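Amino acid adenylation domain-containing protein (Bacillus stratosphericus LAMA 585, PDB 6ULY) probably selects an alpha-keto acid and activates it as the acyl adenylate, serving as the adenylation domain of a nonribosomal depsipeptide synthetase module. Local coordinates at residues Q19-E24 with N234-C239; S99-Y104 with N108-K113; L254-W259 with T268-F273. All coordinates share one frame; numbering follows the deposited sequence.

Contact 1 of 3, residues Q19-E24 with N234-C239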
ATOM      1  N   GLN A  19     -13.733  -7.265  31.993  1.00 45.64           N
ATOM      2  CA  GLN A  19     -13.602  -7.782  33.350  1.00 46.86           C
ATOM      3  C   GLN A  19     -14.936  -8.310  33.864  1.00 47.64           C
ATOM      4  O   GLN A  19     -14.994  -9.381  34.476  1.00 51.29           O
ATOM      5  CB  GLN A  19     -13.067  -6.691  34.278  1.00 44.72           C
ATOM      6  CG  GLN A  19     -11.606  -6.348  34.052  1.00 49.12           C
ATOM      7  CD  GLN A  19     -11.139  -5.200  34.926  1.00 53.18           C
ATOM      8  OE1 GLN A  19     -11.742  -4.906  35.956  1.00 57.02           O
ATOM      9  NE2 GLN A  19     -10.062  -4.542  34.514  1.00 54.40           N
ATOM     10  N   ASP A  20     -16.020  -7.571  33.617  1.00 46.93           N
ATOM     11  CA  ASP A  20     -17.340  -8.034  34.030  1.00 50.04           C
ATOM     12  C   ASP A  20     -17.755  -9.287  33.266  1.00 47.22           C
ATOM     13  O   ASP A  20     -18.482 -10.128  33.806  1.00 49.47           O
ATOM     14  CB  ASP A  20     -18.375  -6.921  33.829  1.00 50.69           C
ATOM     15  CG  ASP A  20     -17.996  -5.629  34.539  1.00 54.94           C
ATOM     16  OD1 ASP A  20     -17.235  -5.682  35.531  1.00 50.50           O
ATOM     17  OD2 ASP A  20     -18.463  -4.555  34.100  1.00 62.67           O
ATOM     18  N   VAL A  21     -17.306  -9.431  32.017  1.00 43.42           N
ATOM     19  CA  VAL A  21     -17.599 -10.646  31.260  1.00 44.76           C
ATOM     20  C   VAL A  21     -16.967 -11.850  31.947  1.00 44.62           C
ATOM     21  O   VAL A  21     -17.614 -12.884  32.154  1.00 43.28           O
ATOM     22  CB  VAL A  21     -17.111 -10.503  29.805  1.00 46.81           C
ATOM     23  CG1 VAL A  21     -17.208 -11.836  29.077  1.00 44.38           C
ATOM     24  CG2 VAL A  21     -17.911  -9.430  29.065  1.00 44.00           C
ATOM     25  N   LEU A  22     -15.696 -11.719  32.330  1.00 44.29           N
ATOM     26  CA  LEU A  22     -14.991 -12.821  32.973  1.00 49.00           C
ATOM     27  C   LEU A  22     -15.585 -13.130  34.340  1.00 49.62           C
ATOM     28  O   LEU A  22     -15.694 -14.301  34.725  1.00 44.94           O
ATOM     29  CB  LEU A  22     -13.506 -12.478  33.091  1.00 50.39           C
ATOM     30  CG  LEU A  22     -12.596 -13.569  33.659  1.00 47.61           C
ATOM     31  CD1 LEU A  22     -12.653 -14.819  32.795  1.00 49.24           C
ATOM     32  CD2 LEU A  22     -11.171 -13.064  33.779  1.00 47.66           C
ATOM     33  N   THR A  23     -15.978 -12.096  35.085  1.00 51.76           N
ATOM     34  CA  THR A  23     -16.577 -12.308  36.399  1.00 47.59           C
ATOM     35  C   THR A  23     -17.857 -13.125  36.295  1.00 46.28           C
ATOM     36  O   THR A  23     -18.019 -14.141  36.982  1.00 55.66           O
ATOM     37  CB  THR A  23     -16.843 -10.958  37.064  1.00 53.03           C
ATOM     38  OG1 THR A  23     -15.595 -10.373  37.451  1.00 48.82           O
ATOM     39  CG2 THR A  23     -17.742 -11.119  38.287  1.00 53.46           C
ATOM     40  N   GLU A  24     -18.782 -12.700  35.432  1.00 49.19           N
ATOM     41  CA  GLU A  24     -20.038 -13.429  35.291  1.00 50.02           C
ATOM     42  C   GLU A  24     -19.820 -14.823  34.716  1.00 48.51           C
ATOM     43  O   GLU A  24     -20.572 -15.749  35.040  1.00 51.11           O
ATOM     44  CB  GLU A  24     -21.004 -12.642  34.406  1.00 49.72           C
ATOM     45  CG  GLU A  24     -21.401 -11.274  34.966  1.00 58.85           C
ATOM     46  CD  GLU A  24     -22.195 -11.368  36.260  1.00 67.76           C
ATOM     47  OE1 GLU A  24     -21.622 -11.776  37.292  1.00 64.42           O
ATOM     48  OE2 GLU A  24     -23.399 -11.035  36.240  1.00 89.76           O
ATOM     49  N   ASN A 234     -18.294 -16.317  23.436  1.00 40.74           N
ATOM     50  CA  ASN A 234     -18.486 -17.495  24.272  1.00 36.55           C
ATOM     51  C   ASN A 234     -18.387 -17.143  25.752  1.00 38.12           C
ATOM     52  O   ASN A 234     -19.219 -17.573  26.556  1.00 41.66           O
ATOM     53  CB  ASN A 234     -17.462 -18.570  23.902  1.00 38.61           C
ATOM     54  CG  ASN A 234     -17.689 -19.141  22.519  1.00 39.11           C
ATOM     55  OD1 ASN A 234     -18.824 -19.241  22.050  1.00 42.07           O
ATOM     56  ND2 ASN A 234     -16.604 -19.518  21.854  1.00 42.87           N
ATOM     57  N   VAL A 235     -17.370 -16.365  26.133  1.00 37.85           N
ATOM     58  CA  VAL A 235     -17.242 -15.954  27.528  1.00 38.52           C
ATOM     59  C   VAL A 235     -18.427 -15.087  27.939  1.00 42.60           C
ATOM     60  O   VAL A 235     -18.941 -15.202  29.059  1.00 39.55           O
ATOM     61  CB  VAL A 235     -15.904 -15.224  27.756  1.00 35.72           C
ATOM     62  CG1 VAL A 235     -15.692 -14.944  29.239  1.00 43.14           C
ATOM     63  CG2 VAL A 235     -14.745 -16.044  27.210  1.00 41.43           C
ATOM     64  N   TYR A 236     -18.886 -14.211  27.037  1.00 40.82           N
ATOM     65  CA  TYR A 236     -20.012 -13.335  27.353  1.00 39.54           C
ATOM     66  C   TYR A 236     -21.282 -14.138  27.611  1.00 43.05           C
ATOM     67  O   TYR A 236     -22.042 -13.837  28.542  1.00 43.55           O
ATOM     68  CB  TYR A 236     -20.242 -12.341  26.214  1.00 42.82           C
ATOM     69  CG  TYR A 236     -21.404 -11.404  26.460  1.00 44.80           C
ATOM     70  CD1 TYR A 236     -22.677 -11.701  25.986  1.00 41.14           C
ATOM     71  CD2 TYR A 236     -21.227 -10.220  27.170  1.00 45.17           C
ATOM     72  CE1 TYR A 236     -23.745 -10.843  26.211  1.00 40.84           C
ATOM     73  CE2 TYR A 236     -22.286  -9.355  27.397  1.00 45.98           C
ATOM     74  CZ  TYR A 236     -23.541  -9.671  26.917  1.00 44.27           C
ATOM     75  OH  TYR A 236     -24.593  -8.812  27.145  1.00 46.56           O
ATOM     76  N   THR A 237     -21.554 -15.136  26.771  1.00 40.76           N
ATOM     77  CA  THR A 237     -22.655 -16.050  27.035  1.00 46.24           C
ATOM     78  C   THR A 237     -22.319 -17.064  28.119  1.00 39.23           C
ATOM     79  O   THR A 237     -23.222 -17.758  28.594  1.00 48.01           O
ATOM     80  CB  THR A 237     -23.055 -16.793  25.756  1.00 41.23           C
ATOM     81  OG1 THR A 237     -21.975 -17.631  25.320  1.00 44.94           O
ATOM     82  CG2 THR A 237     -23.418 -15.798  24.648  1.00 41.57           C
ATOM     83  N   GLY A 238     -21.056 -17.155  28.526  1.00 44.36           N
ATOM     84  CA  GLY A 238     -20.653 -18.139  29.512  1.00 39.60           C
ATOM     85  C   GLY A 238     -20.796 -19.576  29.062  1.00 47.12           C
ATOM     86  O   GLY A 238     -20.824 -20.477  29.906  1.00 48.53           O
ATOM     87  N   CYS A 239     -20.884 -19.818  27.755  1.00 43.91           N
ATOM     88  CA  CYS A 239     -21.088 -21.159  27.229  1.00 43.61           C
ATOM     89  C   CYS A 239     -19.764 -21.919  27.167  1.00 47.41           C
ATOM     90  O   CYS A 239     -18.680 -21.368  27.386  1.00 46.57           O
ATOM     91  CB  CYS A 239     -21.736 -21.101  25.842  1.00 45.35           C
ATOM     92  SG  CYS A 239     -20.600 -20.788  24.456  1.00 42.18           S
TER
HETATM   93  O   HOH W   1     -19.962 -13.670  31.007  1.00 40.57           O
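V21 meets V235 and Y236 through both of its methyl branches, and these three side chains make most of the contact. CG1 of V21 lies 3.5 Å from CG1 of V235, tighter than usual for two methyl carbons, and the two valines cross at about a right angle. The same CG1 sits 3.6 Å from the backbone N of Y236, so one methyl rests against both a side chain and the helix backbone. The other branch goes to the tyrosine: CG2 of V21 lies in the ring plane of Y236, at its edge, 3.9 Å from CD2. CG1 of V21 is anti to its own N (chi1 171°), which directs it at V235 and the backbone N of Y236, and CG2 is left beside the N of V21, facing the tyrosine. L22 adds little, its CA 4.4 Å from CG1 of V235.

One water bridges the two backbones, donating to O of V21 and to O of V235 (2.7 Å each), although more acceptors lie in reach than it has protons. The contact joins helix 18-26 to the C-terminal end of helix 224-237, 210 residues onward in the AMP-binding region and just before strand 240-243 of the nine-stranded sheet. That end is a Schellman motif: N of C239 bonds to O of N234, while N of G238 makes a weak bond to O of V235. G238 is the C-prime residue, with phi 65°.

Further out, helix 193-207 packs on the same side chains, with L197 against V21 and V200 and K201 against Y236. Y46 touches V235, and its hydroxyl bonds to the carbonyl of C239. N30 ND2 bonds to the carbonyl of G238.

Contact 2 of 3, residues S99-Y104 with N108-K113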
ATOM      1  N   SER A  99      -0.415 -13.121  14.890  1.00 55.20           N
ATOM      2  CA  SER A  99       0.077 -14.488  14.816  1.00 54.90           C
ATOM      3  C   SER A  99       1.596 -14.511  14.905  1.00 55.60           C
ATOM      4  O   SER A  99       2.279 -13.552  14.537  1.00 49.54           O
ATOM      5  CB  SER A  99      -0.371 -15.151  13.514  1.00 59.22           C
ATOM      6  OG  SER A  99       0.100 -14.421  12.396  1.00 76.49           O
ATOM      7  N   ALA A 100       2.122 -15.623  15.409  1.00 52.53           N
ATOM      8  CA  ALA A 100       3.558 -15.832  15.417  1.00 52.25           C
ATOM      9  C   ALA A 100       4.064 -16.019  13.991  1.00 49.47           C
ATOM     10  O   ALA A 100       3.328 -16.430  13.090  1.00 53.17           O
ATOM     11  CB  ALA A 100       3.917 -17.050  16.268  1.00 50.54           C
ATOM     12  N   ALA A 101       5.341 -15.707  13.789  1.00 48.27           N
ATOM     13  CA  ALA A 101       5.932 -15.859  12.472  1.00 50.76           C
ATOM     14  C   ALA A 101       6.111 -17.340  12.138  1.00 52.63           C
ATOM     15  O   ALA A 101       6.291 -18.170  13.032  1.00 47.37           O
ATOM     16  CB  ALA A 101       7.280 -15.148  12.407  1.00 49.76           C
ATOM     17  N   PRO A 102       6.060 -17.700  10.852  1.00 59.29           N
ATOM     18  CA  PRO A 102       6.367 -19.093  10.482  1.00 51.36           C
ATOM     19  C   PRO A 102       7.772 -19.511  10.873  1.00 54.13           C
ATOM     20  O   PRO A 102       8.006 -20.695  11.145  1.00 54.01           O
ATOM     21  CB  PRO A 102       6.170 -19.105   8.960  1.00 57.25           C
ATOM     22  CG  PRO A 102       6.314 -17.672   8.539  1.00 60.32           C
ATOM     23  CD  PRO A 102       5.771 -16.861   9.675  1.00 54.89           C
ATOM     24  N   THR A 103       8.716 -18.571  10.907  1.00 51.44           N
ATOM     25  CA  THR A 103      10.063 -18.838  11.389  1.00 47.10           C
ATOM     26  C   THR A 103      10.675 -17.535  11.884  1.00 47.56           C
ATOM     27  O   THR A 103      10.321 -16.448  11.421  1.00 54.44           O
ATOM     28  CB  THR A 103      10.955 -19.455  10.302  1.00 52.94           C
ATOM     29  OG1 THR A 103      12.280 -19.638  10.819  1.00 52.05           O
ATOM     30  CG2 THR A 103      11.015 -18.560   9.066  1.00 56.97           C
ATOM     31  N   TYR A 104      11.599 -17.662  12.836  1.00 48.15           N
ATOM     32  CA  TYR A 104      12.321 -16.528  13.396  1.00 54.24           C
ATOM     33  C   TYR A 104      13.813 -16.586  13.090  1.00 61.32           C
ATOM     34  O   TYR A 104      14.590 -15.840  13.698  1.00 62.64           O
ATOM     35  CB  TYR A 104      12.105 -16.464  14.911  1.00 57.30           C
ATOM     36  CG  TYR A 104      10.663 -16.264  15.324  1.00 56.58           C
ATOM     37  CD1 TYR A 104      10.199 -15.013  15.709  1.00 55.82           C
ATOM     38  CD2 TYR A 104       9.767 -17.327  15.329  1.00 52.05           C
ATOM     39  CE1 TYR A 104       8.882 -14.825  16.089  1.00 53.92           C
ATOM     40  CE2 TYR A 104       8.449 -17.148  15.705  1.00 54.63           C
ATOM     41  CZ  TYR A 104       8.013 -15.895  16.085  1.00 55.17           C
ATOM     42  OH  TYR A 104       6.703 -15.709  16.463  1.00 57.03           O
ATOM     43  N   ASN A 108      12.280 -12.584   7.145  1.00 68.26           N
ATOM     44  CA  ASN A 108      11.239 -12.770   6.149  1.00 66.81           C
ATOM     45  C   ASN A 108      10.139 -11.720   6.320  1.00 64.17           C
ATOM     46  O   ASN A 108      10.191 -10.859   7.201  1.00 59.28           O
ATOM     47  CB  ASN A 108      10.656 -14.177   6.243  1.00 67.18           C
ATOM     48  CG  ASN A 108       9.920 -14.408   7.544  1.00 64.78           C
ATOM     49  OD1 ASN A 108       8.762 -14.019   7.690  1.00 63.32           O
ATOM     50  ND2 ASN A 108      10.591 -15.042   8.499  1.00 66.56           N
ATOM     51  N   ALA A 109       9.113 -11.812   5.470  1.00 61.16           N
ATOM     52  CA  ALA A 109       8.053 -10.809   5.465  1.00 60.90           C
ATOM     53  C   ALA A 109       7.353 -10.733   6.816  1.00 56.01           C
ATOM     54  O   ALA A 109       7.185  -9.645   7.380  1.00 49.58           O
ATOM     55  CB  ALA A 109       7.044 -11.126   4.361  1.00 68.61           C
ATOM     56  N   ALA A 110       6.917 -11.880   7.340  1.00 55.28           N
ATOM     57  CA  ALA A 110       6.244 -11.891   8.634  1.00 51.81           C
ATOM     58  C   ALA A 110       7.102 -11.227   9.702  1.00 42.86           C
ATOM     59  O   ALA A 110       6.599 -10.447  10.517  1.00 46.99           O
ATOM     60  CB  ALA A 110       5.903 -13.326   9.035  1.00 49.93           C
ATOM     61  N   VAL A 111       8.403 -11.511   9.702  1.00 46.48           N
ATOM     62  CA  VAL A 111       9.287 -10.942  10.713  1.00 48.49           C
ATOM     63  C   VAL A 111       9.405  -9.433  10.537  1.00 50.05           C
ATOM     64  O   VAL A 111       9.504  -8.688  11.520  1.00 45.55           O
ATOM     65  CB  VAL A 111      10.662 -11.632  10.656  1.00 52.82           C
ATOM     66  CG1 VAL A 111      11.690 -10.845  11.450  1.00 53.52           C
ATOM     67  CG2 VAL A 111      10.553 -13.054  11.178  1.00 56.41           C
ATOM     68  N   LYS A 112       9.407  -8.956   9.288  1.00 51.22           N
ATOM     69  CA  LYS A 112       9.444  -7.517   9.046  1.00 47.54           C
ATOM     70  C   LYS A 112       8.194  -6.842   9.596  1.00 42.00           C
ATOM     71  O   LYS A 112       8.271  -5.793  10.245  1.00 42.02           O
ATOM     72  CB  LYS A 112       9.585  -7.233   7.547  1.00 57.99           C
ATOM     73  CG  LYS A 112      10.907  -7.671   6.935  1.00 76.47           C
ATOM     74  CD  LYS A 112      11.012  -7.252   5.472  1.00106.92           C
ATOM     75  CE  LYS A 112      12.342  -7.681   4.863  1.00126.35           C
ATOM     76  NZ  LYS A 112      12.456  -7.299   3.427  1.00114.57           N
ATOM     77  N   LYS A 113       7.025  -7.429   9.335  1.00 39.98           N
ATOM     78  CA  LYS A 113       5.780  -6.847   9.826  1.00 39.86           C
ATOM     79  C   LYS A 113       5.751  -6.799  11.351  1.00 46.24           C
ATOM     80  O   LYS A 113       5.301  -5.807  11.935  1.00 40.13           O
ATOM     81  CB  LYS A 113       4.590  -7.641   9.287  1.00 47.23           C
ATOM     82  CG  LYS A 113       4.546  -7.713   7.762  1.00 56.53           C
ATOM     83  CD  LYS A 113       3.289  -8.405   7.254  1.00 62.00           C
ATOM     84  CE  LYS A 113       3.208  -8.344   5.738  1.00 63.06           C
ATOM     85  NZ  LYS A 113       1.861  -8.727   5.227  1.00 87.17           N
TER
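The amide of N108 and the ring of Y104 are the flat groups here, and N108 reaches across to the loop backbone. Its ND2 donates to O of T103 over 3.3 Å, with an N-H...O angle of 145°; the acceptor lies in the amide plane of N108, whereas the donor stands 41° above the carbonyl plane of T103. CG2 of T103 comes to 3.6 Å from ND2, at the same end of the amide. The Y104 ring receives CB of A101 on one face, offset toward the rim, and its OH accepts from N of A101 at 3.0 Å while also bonding to Q74.

The other end of the amide starts the helix. N108 occupies the N-cap of helix 109-120: OD1 accepts from N of V111 at 3.2 Å, and chi1 of 66° places CG between N and C of its own backbone, folding the amide back over the first turn. One side chain therefore caps the helix and holds the loop that follows strand 94-97, and ND2 has a second, weak bond to O of E106.

Apolar packing completes the join. CB of A110 lies 3.6 Å from CD of P102 and 4.1 Å from CB of A101. CG2 of V111 packs on CB of A101 at 4.1 Å, and the same methyl also lies against the carbonyl O of T103. Behind V111 stand L139, L142 and W143.

Contact 3 of 3, residues L254-W259 with T268-F273. With SO4 (sulfate ion), chain N; SO4 (sulfate ion), chain O.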
ATOM      1  N   LEU A 254     -10.059 -33.406   8.373  1.00 51.86           N
ATOM      2  CA  LEU A 254     -11.142 -34.225   8.908  1.00 48.46           C
ATOM      3  C   LEU A 254     -11.200 -34.195  10.427  1.00 45.54           C
ATOM      4  O   LEU A 254     -12.216 -34.604  11.000  1.00 45.84           O
ATOM      5  CB  LEU A 254     -11.007 -35.668   8.424  1.00 48.17           C
ATOM      6  CG  LEU A 254     -11.352 -35.909   6.952  1.00 55.54           C
ATOM      7  CD1 LEU A 254     -11.201 -37.385   6.616  1.00 53.39           C
ATOM      8  CD2 LEU A 254     -12.758 -35.421   6.614  1.00 55.39           C
ATOM      9  N   ARG A 255     -10.146 -33.721  11.094  1.00 43.56           N
ATOM     10  CA  ARG A 255     -10.219 -33.521  12.535  1.00 41.19           C
ATOM     11  C   ARG A 255     -11.362 -32.593  12.918  1.00 47.18           C
ATOM     12  O   ARG A 255     -11.937 -32.736  14.001  1.00 49.06           O
ATOM     13  CB  ARG A 255      -8.898 -32.965  13.052  1.00 46.86           C
ATOM     14  CG  ARG A 255      -7.837 -34.017  13.180  1.00 48.89           C
ATOM     15  CD  ARG A 255      -6.480 -33.429  13.474  1.00 55.46           C
ATOM     16  NE  ARG A 255      -5.491 -34.490  13.578  1.00 62.75           N
ATOM     17  CZ  ARG A 255      -4.178 -34.308  13.537  1.00 70.64           C
ATOM     18  NH1 ARG A 255      -3.673 -33.092  13.382  1.00 68.56           N
ATOM     19  NH2 ARG A 255      -3.370 -35.355  13.645  1.00 82.65           N
ATOM     20  N   TRP A 256     -11.688 -31.624  12.061  1.00 48.17           N
ATOM     21  CA  TRP A 256     -12.862 -30.794  12.303  1.00 47.62           C
ATOM     22  C   TRP A 256     -14.076 -31.668  12.583  1.00 46.55           C
ATOM     23  O   TRP A 256     -14.803 -31.456  13.561  1.00 44.21           O
ATOM     24  CB  TRP A 256     -13.115 -29.887  11.096  1.00 42.41           C
ATOM     25  CG  TRP A 256     -13.904 -28.640  11.382  1.00 46.22           C
ATOM     26  CD1 TRP A 256     -14.269 -28.150  12.605  1.00 42.07           C
ATOM     27  CD2 TRP A 256     -14.419 -27.717  10.412  1.00 46.39           C
ATOM     28  NE1 TRP A 256     -14.983 -26.986  12.454  1.00 44.88           N
ATOM     29  CE2 TRP A 256     -15.088 -26.697  11.118  1.00 44.81           C
ATOM     30  CE3 TRP A 256     -14.385 -27.659   9.015  1.00 44.43           C
ATOM     31  CZ2 TRP A 256     -15.712 -25.631  10.474  1.00 41.91           C
ATOM     32  CZ3 TRP A 256     -15.007 -26.601   8.377  1.00 44.97           C
ATOM     33  CH2 TRP A 256     -15.661 -25.599   9.108  1.00 43.07           C
ATOM     34  N   LEU A 257     -14.308 -32.667  11.731  1.00 43.30           N
ATOM     35  CA  LEU A 257     -15.427 -33.576  11.954  1.00 50.76           C
ATOM     36  C   LEU A 257     -15.284 -34.297  13.289  1.00 46.55           C
ATOM     37  O   LEU A 257     -16.214 -34.303  14.105  1.00 42.56           O
ATOM     38  CB  LEU A 257     -15.527 -34.575  10.801  1.00 50.16           C
ATOM     39  CG  LEU A 257     -15.712 -33.964   9.409  1.00 47.27           C
ATOM     40  CD1 LEU A 257     -16.044 -35.051   8.394  1.00 48.88           C
ATOM     41  CD2 LEU A 257     -16.787 -32.890   9.409  1.00 50.93           C
ATOM     42  N   ASP A 258     -14.119 -34.905  13.535  1.00 48.28           N
ATOM     43  CA  ASP A 258     -13.896 -35.606  14.798  1.00 47.60           C
ATOM     44  C   ASP A 258     -14.222 -34.712  15.982  1.00 50.20           C
ATOM     45  O   ASP A 258     -14.838 -35.151  16.964  1.00 50.17           O
ATOM     46  CB  ASP A 258     -12.441 -36.063  14.910  1.00 50.09           C
ATOM     47  CG  ASP A 258     -12.020 -36.972  13.787  1.00 43.15           C
ATOM     48  OD1 ASP A 258     -12.889 -37.404  13.000  1.00 39.34           O
ATOM     49  OD2 ASP A 258     -10.809 -37.246  13.697  1.00 46.65           O
ATOM     50  N   TRP A 259     -13.782 -33.456  15.916  1.00 44.97           N
ATOM     51  CA  TRP A 259     -13.936 -32.543  17.039  1.00 47.57           C
ATOM     52  C   TRP A 259     -15.402 -32.185  17.252  1.00 46.10           C
ATOM     53  O   TRP A 259     -15.908 -32.245  18.378  1.00 44.84           O
ATOM     54  CB  TRP A 259     -13.094 -31.290  16.798  1.00 48.69           C
ATOM     55  CG  TRP A 259     -11.603 -31.532  16.826  1.00 47.35           C
ATOM     56  CD1 TRP A 259     -10.946 -32.545  17.466  1.00 48.35           C
ATOM     57  CD2 TRP A 259     -10.589 -30.744  16.182  1.00 46.91           C
ATOM     58  NE1 TRP A 259      -9.590 -32.431  17.270  1.00 47.53           N
ATOM     59  CE2 TRP A 259      -9.345 -31.339  16.481  1.00 43.81           C
ATOM     60  CE3 TRP A 259     -10.611 -29.594  15.382  1.00 47.31           C
ATOM     61  CZ2 TRP A 259      -8.138 -30.822  16.013  1.00 50.30           C
ATOM     62  CZ3 TRP A 259      -9.407 -29.083  14.915  1.00 44.63           C
ATOM     63  CH2 TRP A 259      -8.189 -29.699  15.233  1.00 51.40           C
ATOM     64  N   THR A 268     -19.606 -23.507  15.276  1.00 42.82           N
ATOM     65  CA  THR A 268     -18.215 -23.448  14.845  1.00 39.81           C
ATOM     66  C   THR A 268     -18.158 -22.488  13.662  1.00 39.86           C
ATOM     67  O   THR A 268     -19.188 -21.999  13.191  1.00 43.38           O
ATOM     68  CB  THR A 268     -17.685 -24.841  14.479  1.00 39.97           C
ATOM     69  OG1 THR A 268     -16.265 -24.794  14.309  1.00 38.59           O
ATOM     70  CG2 THR A 268     -18.330 -25.353  13.198  1.00 41.16           C
ATOM     71  N   TRP A 269     -16.945 -22.215  13.186  1.00 34.98           N
ATOM     72  CA  TRP A 269     -16.800 -21.351  12.022  1.00 43.26           C
ATOM     73  C   TRP A 269     -15.472 -21.614  11.333  1.00 39.80           C
ATOM     74  O   TRP A 269     -14.564 -22.234  11.893  1.00 41.67           O
ATOM     75  CB  TRP A 269     -16.894 -19.870  12.403  1.00 38.79           C
ATOM     76  CG  TRP A 269     -15.613 -19.290  12.911  1.00 32.32           C
ATOM     77  CD1 TRP A 269     -15.056 -19.477  14.142  1.00 37.37           C
ATOM     78  CD2 TRP A 269     -14.739 -18.403  12.205  1.00 40.33           C
ATOM     79  NE1 TRP A 269     -13.884 -18.768  14.244  1.00 39.25           N
ATOM     80  CE2 TRP A 269     -13.669 -18.097  13.068  1.00 37.81           C
ATOM     81  CE3 TRP A 269     -14.757 -17.839  10.926  1.00 35.14           C
ATOM     82  CZ2 TRP A 269     -12.625 -17.258  12.691  1.00 39.06           C
ATOM     83  CZ3 TRP A 269     -13.722 -17.007  10.555  1.00 39.40           C
ATOM     84  CH2 TRP A 269     -12.670 -16.725  11.433  1.00 38.93           C
ATOM     85  N   ALA A 270     -15.373 -21.113  10.106  1.00 39.84           N
ATOM     86  CA  ALA A 270     -14.147 -21.148   9.323  1.00 38.42           C
ATOM     87  C   ALA A 270     -14.363 -20.310   8.064  1.00 45.74           C
ATOM     88  O   ALA A 270     -15.508 -20.088   7.657  1.00 41.38           O
ATOM     89  CB  ALA A 270     -13.762 -22.588   8.946  1.00 43.85           C
ATOM     90  N   PRO A 271     -13.285 -19.829   7.443  1.00 35.36           N
ATOM     91  CA  PRO A 271     -13.412 -19.248   6.103  1.00 43.95           C
ATOM     92  C   PRO A 271     -13.796 -20.318   5.093  1.00 43.40           C
ATOM     93  O   PRO A 271     -13.738 -21.521   5.355  1.00 45.83           O
ATOM     94  CB  PRO A 271     -12.022 -18.668   5.816  1.00 42.21           C
ATOM     95  CG  PRO A 271     -11.371 -18.529   7.166  1.00 43.78           C
ATOM     96  CD  PRO A 271     -11.931 -19.646   7.996  1.00 43.57           C
ATOM     97  N   ASN A 272     -14.185 -19.856   3.905  1.00 40.68           N
ATOM     98  CA  ASN A 272     -14.727 -20.771   2.906  1.00 49.09           C
ATOM     99  C   ASN A 272     -13.732 -21.864   2.525  1.00 50.56           C
ATOM    100  O   ASN A 272     -14.144 -22.960   2.126  1.00 42.74           O
ATOM    101  CB  ASN A 272     -15.154 -19.989   1.665  1.00 43.83           C
ATOM    102  CG  ASN A 272     -15.959 -20.829   0.698  1.00 48.68           C
ATOM    103  OD1 ASN A 272     -17.137 -21.108   0.934  1.00 48.39           O
ATOM    104  ND2 ASN A 272     -15.330 -21.239  -0.398  1.00 45.92           N
ATOM    105  N   PHE A 273     -12.426 -21.594   2.640  1.00 50.98           N
ATOM    106  CA  PHE A 273     -11.433 -22.576   2.210  1.00 50.86           C
ATOM    107  C   PHE A 273     -11.524 -23.852   3.037  1.00 51.28           C
ATOM    108  O   PHE A 273     -11.317 -24.955   2.515  1.00 45.41           O
ATOM    109  CB  PHE A 273     -10.020 -21.984   2.294  1.00 54.34           C
ATOM    110  CG  PHE A 273      -9.464 -21.910   3.695  1.00 54.30           C
ATOM    111  CD1 PHE A 273      -9.508 -20.728   4.407  1.00 56.28           C
ATOM    112  CD2 PHE A 273      -8.881 -23.020   4.292  1.00 58.54           C
ATOM    113  CE1 PHE A 273      -9.000 -20.654   5.692  1.00 60.26           C
ATOM    114  CE2 PHE A 273      -8.375 -22.951   5.574  1.00 51.90           C
ATOM    115  CZ  PHE A 273      -8.436 -21.765   6.275  1.00 56.10           C
TER
HETATM  116  S   SO4 N 712      -0.091 -34.084  12.765  1.00 99.48           S
HETATM  117  O1  SO4 N 712      -1.035 -33.003  12.728  1.00 82.18           O
HETATM  118  O2  SO4 N 712       1.236 -33.565  12.568  1.00 86.79           O
HETATM  119  O3  SO4 N 712      -0.163 -34.737  14.043  1.00101.11           O
HETATM  120  O4  SO4 N 712      -0.397 -35.027  11.725  1.00 92.59           O
HETATM  121  S   SO4 O 713      -4.070 -37.724  16.609  1.00 96.57           S
HETATM  122  O1  SO4 O 713      -4.962 -36.602  16.682  1.00 86.38           O
HETATM  123  O2  SO4 O 713      -3.893 -38.105  15.237  1.00 95.40           O
HETATM  124  O3  SO4 O 713      -2.800 -37.365  17.174  1.00 95.91           O
HETATM  125  O4  SO4 O 713      -4.626 -38.824  17.342  1.00110.83           O
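This is a buried helix-on-strand contact in which a single indole joins helix 255-262 to strand 267-270 of the nine-stranded mixed sheet. Helix 255-259 and strand 268-270 run nearly antiparallel, at 167°, with axes 11.5 Å apart at closest approach, a gap bridged by W256. CG of W256 is anti to its backbone N (chi1 -157°), which sends the indole out to T268. NE1 donates to OG1 of T268 over 3.1 Å, fairly straight at 162°, and OG1 meets the ring at its edge, in the indole plane. The same OG1 bonds to L216 on the adjoining strand. Past the bond, CG2 of T268 lies 3.8 Å from CZ2 of W256, and CB of A270 reaches CH2 of the indole at 3.6 Å, obliquely to the ring. W218 and F275 add edge-to-face contacts to W256.

R255 takes no part: NH1 donates to O1 of the chain N sulfate (2.7 Å) and to O of D248, NH2 to O2 of the chain O sulfate, both ions probably from the crystallisation liquor.

T268 and A270 turn toward the helix, W269 away, its side chain about 5 Å from the bound adenylate. Strand 240-243, helix 255-262 and parallel strand 267-270 form a beta-alpha-beta crossover, passing strand 214-217.

In the fold
Contacts 1 and 3 are buried, whereas contact 2 is only partly so and lies within reach of the second subunit. Contacts 1 and 3 serve the same nine-stranded sheet: one pairs two helices, the second running into strand 240-243, and the other sets a helix on strand 267-270; their nearest atoms are about 8 Å apart. Contact 2 lies in the connection leaving strand 94-97 of the seven-stranded sheet, where the loop meets helix 109-120, with its centre about 25 Å from that of contact 3. The chemistry differs: methyl packing with a shared water in contact 1, a capping amide in contact 2, and a direct indole-hydroxyl bond in contact 3.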